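Local coordinates for protein-glutamine deamidase Cif (Burkholderia pseudomallei, PDB 3GQM), which deamidates a glutamine side chain of host NEDD8 to glutamate, shutting down cullin-RING ubiquitin ligases and inhibiting the host cell cycle, at residues C104-F112 with I151-L162; P172-S180 with W195-L206. All coordinates share one frame; numbering follows the deposited sequence.

Contact 1 (C104-F112 with I151-L162); sequences CGLSANNIF and IVNDGRLGHKFL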
loop_
_atom_site.group_PDB
_atom_site.type_symbol
_atom_site.label_atom_id
_atom_site.label_comp_id
_atom_site.label_asym_id
_atom_site.label_seq_id
_atom_site.Cartn_x
_atom_site.Cartn_y
_atom_site.Cartn_z
ATOM N N CYS A 104 0.766 6.291 3.748
ATOM C CA CYS A 104 0.417 5.627 2.493
ATOM C C CYS A 104 1.617 5.162 1.659
ATOM O O CYS A 104 1.622 4.030 1.160
ATOM C CB CYS A 104 -0.478 6.529 1.648
ATOM S SG CYS A 104 0.395 7.997 1.060
ATOM N N GLY A 105 2.623 6.018 1.500
ATOM C CA GLY A 105 3.815 5.668 0.671
ATOM C C GLY A 105 4.576 4.492 1.269
ATOM O O GLY A 105 4.985 3.573 0.561
ATOM N N LEU A 106 4.698 4.502 2.587
ATOM C CA LEU A 106 5.433 3.492 3.311
ATOM C C LEU A 106 4.701 2.141 3.320
ATOM O O LEU A 106 5.370 1.094 3.233
ATOM C CB LEU A 106 5.686 3.962 4.754
ATOM C CG LEU A 106 6.648 3.082 5.595
ATOM C CD1 LEU A 106 8.074 3.161 5.016
ATOM C CD2 LEU A 106 6.654 3.483 7.067
ATOM N N SER A 107 3.360 2.156 3.449
ATOM C CA SER A 107 2.583 0.904 3.370
ATOM C C SER A 107 2.595 0.313 1.960
ATOM O O SER A 107 2.881 -0.881 1.790
ATOM C CB SER A 107 1.142 1.058 3.883
ATOM O OG SER A 107 0.396 1.998 3.069
ATOM N N ALA A 108 2.370 1.156 0.944
ATOM C CA ALA A 108 2.349 0.693 -0.429
ATOM C C ALA A 108 3.744 0.203 -0.872
ATOM O O ALA A 108 3.861 -0.845 -1.530
ATOM C CB ALA A 108 1.822 1.812 -1.395
ATOM N N ASN A 109 4.785 0.968 -0.570
ATOM C CA ASN A 109 6.137 0.579 -0.966
ATOM C C ASN A 109 6.553 -0.792 -0.367
ATOM O O ASN A 109 7.029 -1.646 -1.063
ATOM C CB ASN A 109 7.148 1.676 -0.592
ATOM C CG ASN A 109 7.097 2.871 -1.520
ATOM O OD1 ASN A 109 6.565 2.811 -2.629
ATOM N ND2 ASN A 109 7.593 3.978 -1.044
ATOM N N ASN A 110 6.320 -0.981 0.915
ATOM C CA ASN A 110 6.677 -2.225 1.596
ATOM C C ASN A 110 5.823 -3.450 1.267
ATOM O O ASN A 110 6.365 -4.540 1.062
ATOM C CB ASN A 110 6.750 -1.963 3.097
ATOM C CG ASN A 110 8.040 -1.225 3.446
ATOM O OD1 ASN A 110 9.121 -1.720 3.118
ATOM N ND2 ASN A 110 7.938 0.000 4.016
ATOM N N ILE A 111 4.496 -3.278 1.187
ATOM C CA ILE A 111 3.642 -4.408 0.744
ATOM C C ILE A 111 3.920 -4.790 -0.719
ATOM O O ILE A 111 3.877 -5.988 -1.085
ATOM C CB ILE A 111 2.131 -4.123 0.984
ATOM C CG1 ILE A 111 1.845 -4.136 2.516
ATOM C CG2 ILE A 111 1.278 -5.153 0.205
ATOM C CD1 ILE A 111 0.552 -3.377 2.939
ATOM N N PHE A 112 4.221 -3.791 -1.542
ATOM C CA PHE A 112 4.693 -4.053 -2.908
ATOM C C PHE A 112 5.957 -4.958 -2.930
ATOM O O PHE A 112 5.998 -5.926 -3.700
ATOM C CB PHE A 112 5.015 -2.738 -3.634
ATOM C CG PHE A 112 5.439 -2.912 -5.096
ATOM C CD1 PHE A 112 4.469 -2.858 -6.129
ATOM C CD2 PHE A 112 6.804 -3.136 -5.431
ATOM C CE1 PHE A 112 4.820 -3.028 -7.480
ATOM C CE2 PHE A 112 7.200 -3.291 -6.779
ATOM C CZ PHE A 112 6.205 -3.240 -7.814
ATOM N N ILE A 151 1.237 -0.274 -8.429
ATOM C CA ILE A 151 1.444 0.735 -7.397
ATOM C C ILE A 151 1.060 2.075 -8.012
ATOM O O ILE A 151 1.488 2.437 -9.137
ATOM C CB ILE A 151 2.900 0.698 -6.771
ATOM C CG1 ILE A 151 3.071 1.791 -5.705
ATOM C CG2 ILE A 151 3.987 0.680 -7.884
ATOM C CD1 ILE A 151 4.251 1.530 -4.664
ATOM N N VAL A 152 0.239 2.804 -7.272
ATOM C CA VAL A 152 -0.319 4.020 -7.812
ATOM C C VAL A 152 0.137 5.193 -7.009
ATOM O O VAL A 152 0.001 5.238 -5.760
ATOM C CB VAL A 152 -1.905 3.968 -7.832
ATOM C CG1 VAL A 152 -2.518 5.267 -8.440
ATOM C CG2 VAL A 152 -2.353 2.783 -8.597
ATOM N N ASN A 153 0.649 6.160 -7.747
ATOM C CA ASN A 153 1.016 7.425 -7.203
ATOM C C ASN A 153 0.049 8.515 -7.736
ATOM O O ASN A 153 0.208 9.056 -8.826
ATOM C CB ASN A 153 2.509 7.710 -7.500
ATOM C CG ASN A 153 3.010 8.934 -6.757
ATOM O OD1 ASN A 153 2.241 9.824 -6.437
ATOM N ND2 ASN A 153 4.299 8.982 -6.490
ATOM N N ASP A 154 -0.972 8.806 -6.937
ATOM C CA ASP A 154 -2.053 9.686 -7.338
ATOM C C ASP A 154 -1.906 11.111 -6.845
ATOM O O ASP A 154 -2.284 11.398 -5.693
ATOM C CB ASP A 154 -3.401 9.109 -6.838
ATOM C CG ASP A 154 -4.604 9.753 -7.552
ATOM O OD1 ASP A 154 -4.635 11.028 -7.651
ATOM O OD2 ASP A 154 -5.480 8.976 -8.035
ATOM N N GLY A 155 -1.373 12.006 -7.710
ATOM C CA GLY A 155 -1.233 13.469 -7.409
ATOM C C GLY A 155 -2.527 14.283 -7.168
ATOM O O GLY A 155 -2.512 15.363 -6.549
ATOM N N ARG A 156 -3.670 13.770 -7.616
ATOM C CA ARG A 156 -4.911 14.528 -7.492
ATOM C C ARG A 156 -5.300 14.373 -6.055
ATOM O O ARG A 156 -5.669 15.322 -5.338
ATOM C CB ARG A 156 -5.995 13.939 -8.439
ATOM C CG ARG A 156 -5.768 14.274 -9.932
ATOM C CD ARG A 156 -5.138 13.139 -10.739
ATOM N NE ARG A 156 -5.634 11.856 -10.239
ATOM C CZ ARG A 156 -6.462 11.038 -10.878
ATOM N NH1 ARG A 156 -6.876 11.312 -12.103
ATOM N NH2 ARG A 156 -6.837 9.901 -10.284
ATOM N N LEU A 157 -5.151 13.134 -5.614
ATOM C CA LEU A 157 -5.470 12.737 -4.253
ATOM C C LEU A 157 -4.322 13.030 -3.316
ATOM O O LEU A 157 -4.519 13.188 -2.126
ATOM C CB LEU A 157 -5.797 11.226 -4.247
ATOM C CG LEU A 157 -7.198 10.735 -4.669
ATOM C CD1 LEU A 157 -7.720 11.296 -5.984
ATOM C CD2 LEU A 157 -7.244 9.224 -4.791
ATOM N N GLY A 158 -3.105 13.110 -3.843
ATOM C CA GLY A 158 -1.905 13.135 -2.979
ATOM C C GLY A 158 -1.760 11.790 -2.238
ATOM O O GLY A 158 -1.457 11.769 -1.045
ATOM N N HIS A 159 -1.951 10.677 -2.944
ATOM C CA HIS A 159 -2.084 9.364 -2.281
ATOM C C HIS A 159 -1.376 8.315 -3.079
ATOM O O HIS A 159 -1.316 8.385 -4.284
ATOM C CB HIS A 159 -3.582 9.029 -2.102
ATOM C CG HIS A 159 -3.889 7.789 -1.300
ATOM N ND1 HIS A 159 -3.247 7.461 -0.116
ATOM C CD2 HIS A 159 -4.871 6.866 -1.460
ATOM C CE1 HIS A 159 -3.784 6.361 0.385
ATOM N NE2 HIS A 159 -4.762 5.965 -0.424
ATOM N N LYS A 160 -0.827 7.354 -2.370
ATOM C CA LYS A 160 -0.147 6.193 -2.924
ATOM C C LYS A 160 -0.875 4.960 -2.374
ATOM O O LYS A 160 -1.206 4.909 -1.177
ATOM C CB LYS A 160 1.311 6.200 -2.435
ATOM C CG LYS A 160 2.251 5.563 -3.413
ATOM C CD LYS A 160 3.719 5.958 -3.147
ATOM C CE LYS A 160 4.634 5.256 -4.144
ATOM N NZ LYS A 160 6.093 5.597 -3.912
ATOM N N PHE A 161 -1.144 3.979 -3.236
ATOM C CA PHE A 161 -1.878 2.794 -2.827
ATOM C C PHE A 161 -1.615 1.684 -3.856
ATOM O O PHE A 161 -1.060 1.907 -4.908
ATOM C CB PHE A 161 -3.408 3.096 -2.650
ATOM C CG PHE A 161 -4.127 3.475 -3.933
ATOM C CD1 PHE A 161 -4.784 2.518 -4.683
ATOM C CD2 PHE A 161 -4.194 4.812 -4.349
ATOM C CE1 PHE A 161 -5.470 2.857 -5.888
ATOM C CE2 PHE A 161 -4.877 5.187 -5.514
ATOM C CZ PHE A 161 -5.529 4.185 -6.303
ATOM N N LEU A 162 -2.032 0.480 -3.542
ATOM C CA LEU A 162 -1.813 -0.650 -4.430
ATOM C C LEU A 162 -3.151 -1.199 -4.948
ATOM O O LEU A 162 -4.138 -1.189 -4.237
ATOM C CB LEU A 162 -1.096 -1.751 -3.657
ATOM C CG LEU A 162 0.245 -1.457 -2.973
ATOM C CD1 LEU A 162 0.798 -2.763 -2.297
ATOM C CD2 LEU A 162 1.250 -1.009 -4.013
HETATM O O HOH W 1 -1.205 3.034 0.877
HETATM O O HOH W 2 7.280 6.544 -1.801
#
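C104 and H159, two residues of the inferred catalytic triad, meet at the start of helix 104-112, which rests on the hairpin of strands 151-154 and 159-162. C104 CB lies at the edge of the imidazole, 3.4 Å from H159 ND1. Because SG sits between the backbone N and the carbonyl carbon (chi1 67°), the sulfur swings toward K160, whose backbone N gives it a weak hydrogen bond of 3.7 Å. H159 NE2 is hydrogen-bonded to Q179 OE1. One residue on, the K160 chain is extended beyond CG and runs past G105, CD to CA 3.8 Å. It crosses N109 at about a right angle, where NZ donates to OD1 over 3.1 Å in the carbonyl plane, on a lone pair. A water accepts from both K160 NZ and N109 ND2, closing a second route between the two groups. Further along the helix the contact turns apolar: L162 CD2 lies 3.9 Å from A108 CB, and L162 CD1 is pressed tightly against I111 CG2 at 3.5 Å. The ring of F112 has L162 CD2 near its plane and CE1 3.8 Å from I151 CG2. An inferred nucleophile at a helix N-terminus, beside a histidine on a strand, is consistent with the papain-like layout expected of clan CA: thiol and imidazole are brought side by side, while the K160 amine is tied to N109 directly and through water.

Contact 2 (P172-S180 with W195-L206); sequences PRTAYIIQS and WISRRGSDPVSL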
loop_
_atom_site.group_PDB
_atom_site.type_symbol
_atom_site.label_atom_id
_atom_site.label_comp_id
_atom_site.label_asym_id
_atom_site.label_seq_id
_atom_site.Cartn_x
_atom_site.Cartn_y
_atom_site.Cartn_z
ATOM N N PRO A 172 -13.142 -13.947 -13.477
ATOM C CA PRO A 172 -12.881 -12.659 -14.140
ATOM C C PRO A 172 -11.598 -12.036 -13.564
ATOM O O PRO A 172 -11.177 -12.435 -12.466
ATOM C CB PRO A 172 -14.125 -11.834 -13.769
ATOM C CG PRO A 172 -14.584 -12.418 -12.408
ATOM C CD PRO A 172 -13.951 -13.787 -12.246
ATOM N N ARG A 173 -10.956 -11.139 -14.313
ATOM C CA ARG A 173 -9.855 -10.304 -13.792
ATOM C C ARG A 173 -10.473 -9.448 -12.694
ATOM O O ARG A 173 -11.435 -8.709 -12.930
ATOM C CB ARG A 173 -9.282 -9.387 -14.884
ATOM C CG ARG A 173 -8.092 -8.463 -14.498
ATOM C CD ARG A 173 -6.726 -8.959 -15.134
ATOM N NE ARG A 173 -5.921 -9.631 -14.116
ATOM C CZ ARG A 173 -4.733 -10.216 -14.294
ATOM N NH1 ARG A 173 -4.129 -10.766 -13.246
ATOM N NH2 ARG A 173 -4.149 -10.266 -15.496
ATOM N N THR A 174 -9.905 -9.576 -11.508
ATOM C CA THR A 174 -10.460 -9.079 -10.268
ATOM C C THR A 174 -9.394 -8.227 -9.634
ATOM O O THR A 174 -8.211 -8.488 -9.823
ATOM C CB THR A 174 -10.765 -10.264 -9.333
ATOM O OG1 THR A 174 -11.610 -11.163 -10.039
ATOM C CG2 THR A 174 -11.467 -9.827 -8.072
ATOM N N ALA A 175 -9.830 -7.190 -8.922
ATOM C CA ALA A 175 -8.933 -6.198 -8.365
ATOM C C ALA A 175 -9.292 -5.996 -6.913
ATOM O O ALA A 175 -10.467 -5.923 -6.584
ATOM C CB ALA A 175 -9.084 -4.868 -9.122
ATOM N N TYR A 176 -8.281 -5.856 -6.064
ATOM C CA TYR A 176 -8.449 -5.509 -4.674
ATOM C C TYR A 176 -7.554 -4.297 -4.355
ATOM O O TYR A 176 -6.508 -4.111 -5.002
ATOM C CB TYR A 176 -7.994 -6.687 -3.820
ATOM C CG TYR A 176 -8.748 -7.954 -4.150
ATOM C CD1 TYR A 176 -10.002 -8.206 -3.570
ATOM C CD2 TYR A 176 -8.235 -8.873 -5.041
ATOM C CE1 TYR A 176 -10.702 -9.366 -3.846
ATOM C CE2 TYR A 176 -8.938 -10.037 -5.354
ATOM C CZ TYR A 176 -10.170 -10.282 -4.732
ATOM O OH TYR A 176 -10.876 -11.412 -5.050
ATOM N N ILE A 177 -7.960 -3.497 -3.370
ATOM C CA ILE A 177 -7.181 -2.353 -2.911
ATOM C C ILE A 177 -6.397 -2.700 -1.652
ATOM O O ILE A 177 -6.929 -3.309 -0.727
ATOM C CB ILE A 177 -8.085 -1.085 -2.618
ATOM C CG1 ILE A 177 -8.937 -0.745 -3.869
ATOM C CG2 ILE A 177 -7.200 0.184 -2.068
ATOM C CD1 ILE A 177 -8.063 -0.249 -5.032
ATOM N N ILE A 178 -5.140 -2.280 -1.614
ATOM C CA ILE A 178 -4.372 -2.262 -0.371
ATOM C C ILE A 178 -3.859 -0.822 -0.154
ATOM O O ILE A 178 -3.274 -0.243 -1.056
ATOM C CB ILE A 178 -3.201 -3.263 -0.444
ATOM C CG1 ILE A 178 -3.715 -4.649 -0.862
ATOM C CG2 ILE A 178 -2.418 -3.352 0.912
ATOM C CD1 ILE A 178 -2.615 -5.742 -0.966
ATOM N N GLN A 179 -4.119 -0.232 1.008
ATOM C CA GLN A 179 -3.669 1.151 1.275
ATOM C C GLN A 179 -3.641 1.400 2.764
ATOM O O GLN A 179 -4.235 0.625 3.560
ATOM C CB GLN A 179 -4.674 2.141 0.650
ATOM C CG GLN A 179 -6.027 2.140 1.457
ATOM C CD GLN A 179 -7.021 3.214 0.951
ATOM O OE1 GLN A 179 -6.615 4.281 0.439
ATOM N NE2 GLN A 179 -8.326 2.929 1.094
ATOM N N SER A 180 -2.974 2.487 3.160
ATOM C CA SER A 180 -3.256 3.107 4.456
ATOM C C SER A 180 -3.379 4.589 4.105
ATOM O O SER A 180 -2.963 4.956 3.029
ATOM C CB SER A 180 -2.075 2.924 5.409
ATOM O OG SER A 180 -0.915 3.538 4.847
ATOM N N TRP A 195 -8.128 -1.363 7.040
ATOM C CA TRP A 195 -8.476 -1.484 5.624
ATOM C C TRP A 195 -8.501 -2.945 5.190
ATOM O O TRP A 195 -9.485 -3.429 4.571
ATOM C CB TRP A 195 -7.533 -0.700 4.701
ATOM C CG TRP A 195 -7.976 -0.874 3.266
ATOM C CD1 TRP A 195 -7.487 -1.785 2.347
ATOM C CD2 TRP A 195 -9.074 -0.224 2.635
ATOM N NE1 TRP A 195 -8.196 -1.703 1.166
ATOM C CE2 TRP A 195 -9.166 -0.734 1.313
ATOM C CE3 TRP A 195 -10.006 0.747 3.058
ATOM C CZ2 TRP A 195 -10.143 -0.299 0.417
ATOM C CZ3 TRP A 195 -10.953 1.199 2.159
ATOM C CH2 TRP A 195 -11.021 0.676 0.852
ATOM N N ILE A 196 -7.416 -3.650 5.499
ATOM C CA ILE A 196 -7.320 -5.058 5.118
ATOM C C ILE A 196 -8.419 -5.865 5.822
ATOM O O ILE A 196 -9.098 -6.659 5.208
ATOM C CB ILE A 196 -5.894 -5.611 5.366
ATOM C CG1 ILE A 196 -4.954 -5.023 4.300
ATOM C CG2 ILE A 196 -5.919 -7.189 5.379
ATOM C CD1 ILE A 196 -3.482 -5.320 4.525
ATOM N N SER A 197 -8.659 -5.612 7.092
ATOM C CA SER A 197 -9.692 -6.381 7.781
ATOM C C SER A 197 -11.143 -6.167 7.244
ATOM O O SER A 197 -11.924 -7.108 7.140
ATOM C CB SER A 197 -9.628 -6.078 9.246
ATOM O OG SER A 197 -10.477 -6.990 9.922
ATOM N N ARG A 198 -11.490 -4.938 6.880
ATOM C CA ARG A 198 -12.836 -4.682 6.363
ATOM C C ARG A 198 -12.977 -4.858 4.867
ATOM O O ARG A 198 -14.001 -5.358 4.414
ATOM C CB ARG A 198 -13.312 -3.278 6.724
ATOM C CG ARG A 198 -13.758 -3.134 8.147
ATOM C CD ARG A 198 -15.170 -2.579 8.152
ATOM N NE ARG A 198 -15.640 -2.531 9.515
ATOM C CZ ARG A 198 -15.467 -1.498 10.337
ATOM N NH1 ARG A 198 -14.860 -0.385 9.925
ATOM N NH2 ARG A 198 -15.924 -1.584 11.583
ATOM N N ARG A 199 -11.970 -4.433 4.103
ATOM C CA ARG A 199 -12.085 -4.395 2.648
ATOM C C ARG A 199 -10.972 -5.090 1.818
ATOM O O ARG A 199 -10.950 -5.027 0.563
ATOM C CB ARG A 199 -12.288 -2.940 2.229
ATOM C CG ARG A 199 -13.730 -2.432 2.748
ATOM C CD ARG A 199 -14.219 -1.243 1.947
ATOM N NE ARG A 199 -14.335 -1.578 0.506
ATOM C CZ ARG A 199 -14.391 -0.683 -0.466
ATOM N NH1 ARG A 199 -14.321 0.656 -0.202
ATOM N NH2 ARG A 199 -14.487 -1.117 -1.714
ATOM N N GLY A 200 -10.057 -5.746 2.531
ATOM C CA GLY A 200 -8.876 -6.379 1.909
ATOM C C GLY A 200 -9.214 -7.459 0.882
ATOM O O GLY A 200 -8.444 -7.662 -0.021
ATOM N N SER A 201 -10.374 -8.115 1.005
ATOM C CA SER A 201 -10.833 -9.132 0.023
ATOM C C SER A 201 -12.104 -8.720 -0.656
ATOM O O SER A 201 -12.839 -9.556 -1.145
ATOM C CB SER A 201 -11.093 -10.481 0.695
ATOM O OG SER A 201 -10.083 -10.745 1.642
ATOM N N ASP A 202 -12.348 -7.422 -0.706
ATOM C CA ASP A 202 -13.511 -6.878 -1.367
ATOM C C ASP A 202 -13.195 -6.498 -2.782
ATOM O O ASP A 202 -12.554 -5.477 -2.995
ATOM C CB ASP A 202 -13.939 -5.621 -0.624
ATOM C CG ASP A 202 -15.322 -5.169 -0.998
ATOM O OD1 ASP A 202 -15.912 -5.764 -1.961
ATOM O OD2 ASP A 202 -15.804 -4.205 -0.345
ATOM N N PRO A 203 -13.677 -7.266 -3.773
ATOM C CA PRO A 203 -13.258 -6.923 -5.152
ATOM C C PRO A 203 -13.769 -5.538 -5.547
ATOM O O PRO A 203 -14.865 -5.124 -5.128
ATOM C CB PRO A 203 -13.917 -7.986 -6.026
ATOM C CG PRO A 203 -14.597 -9.013 -5.029
ATOM C CD PRO A 203 -14.709 -8.330 -3.723
ATOM N N VAL A 204 -12.953 -4.831 -6.326
ATOM C CA VAL A 204 -13.274 -3.504 -6.807
ATOM C C VAL A 204 -13.514 -3.542 -8.316
ATOM O O VAL A 204 -12.925 -4.368 -9.059
ATOM C CB VAL A 204 -12.138 -2.488 -6.442
ATOM C CG1 VAL A 204 -12.306 -1.245 -7.226
ATOM C CG2 VAL A 204 -12.234 -2.187 -4.956
ATOM N N SER A 205 -14.417 -2.673 -8.766
ATOM C CA SER A 205 -14.739 -2.581 -10.176
ATOM C C SER A 205 -13.543 -2.081 -11.012
ATOM O O SER A 205 -13.073 -0.963 -10.791
ATOM C CB SER A 205 -15.925 -1.623 -10.364
ATOM O OG SER A 205 -16.080 -1.376 -11.748
ATOM N N LEU A 206 -13.071 -2.869 -11.982
ATOM C CA LEU A 206 -12.037 -2.372 -12.923
ATOM C C LEU A 206 -12.531 -1.157 -13.708
ATOM O O LEU A 206 -11.748 -0.235 -14.031
ATOM C CB LEU A 206 -11.503 -3.478 -13.836
ATOM C CG LEU A 206 -10.462 -4.258 -13.010
ATOM C CD1 LEU A 206 -10.733 -5.741 -13.051
ATOM C CD2 LEU A 206 -9.054 -3.922 -13.446
HETATM O O HOH W 3 -12.677 -6.897 -9.270
HETATM O O HOH W 4 -10.346 -4.202 -1.939
HETATM O O HOH W 5 -6.543 -6.229 -0.443
#
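The indole of W195 is sandwiched: R199 CB lies 3.8 Å above one face, and Q179 takes the opposite face. The segments join an outer strand of the antiparallel sheet, 176-178, in the papain-like core expected of clan CA, to the end of helix 195-199 and the type I turn R199-D202 that follows. On the Q179 side the glutamine amide stands on the ring at 89° between planes, NE2 being 3.3 Å from W195 CZ3, while Q179 CG makes a CH-pi contact with the five-membered ring, 4.0 Å from its centroid. With CG between backbone N and carbonyl carbon (chi1 71°), the extended chain beyond carries the amide over the indole face, NE2 toward the rim. At the edge, W195 NE1 donates to I177 O over 2.8 Å, in the ring plane but from above the carbonyl plane. The tyrosine ring of Y176 has S201 O at its edge, 3.4 Å from CE1, and R33 makes a cation-pi contact with it.

Q179 belongs to the inferred active site; besides its histidine partner, it has NE2 hydrogen-bonded to L233 O, so tryptophan and polar partners together fix its rotation. R199 NE and D202 OD2, at the two ends of the turn, form a salt bridge. A water accepting from I177 N and donating to R199 O and D202 O stitches strand to turn. Past the turn, V204 CG2 meets I177 CG1, L206 CG packs on A175 CB at 4.2 Å, and V204 N donates to A175 O over 2.7 Å with an N-H...O angle of 164°.

Contact 1 closes before contact 2 opens along the chain, and their centres are 14 Å apart. They share the antiparallel sheet: strand 159-165 of contact 1 neighbours strand 176-178 of contact 2, L162 and I178 being joined by backbone hydrogen bonds. The seam lies at the active site. H159 NE2 and Q179 OE1 are 2.6 Å apart, a probable hydrogen bond, and S107 OG and S180 OG, at 2.7 Å, make another. C104 CB also packs on S180 O at 3.2 Å. Contact 1 thus supplies the inferred cysteine and histidine, and contact 2 the glutamine that would orient the histidine, consistent with one catalytic centre built from a helix, a strand and the segment 172-180 alongside it.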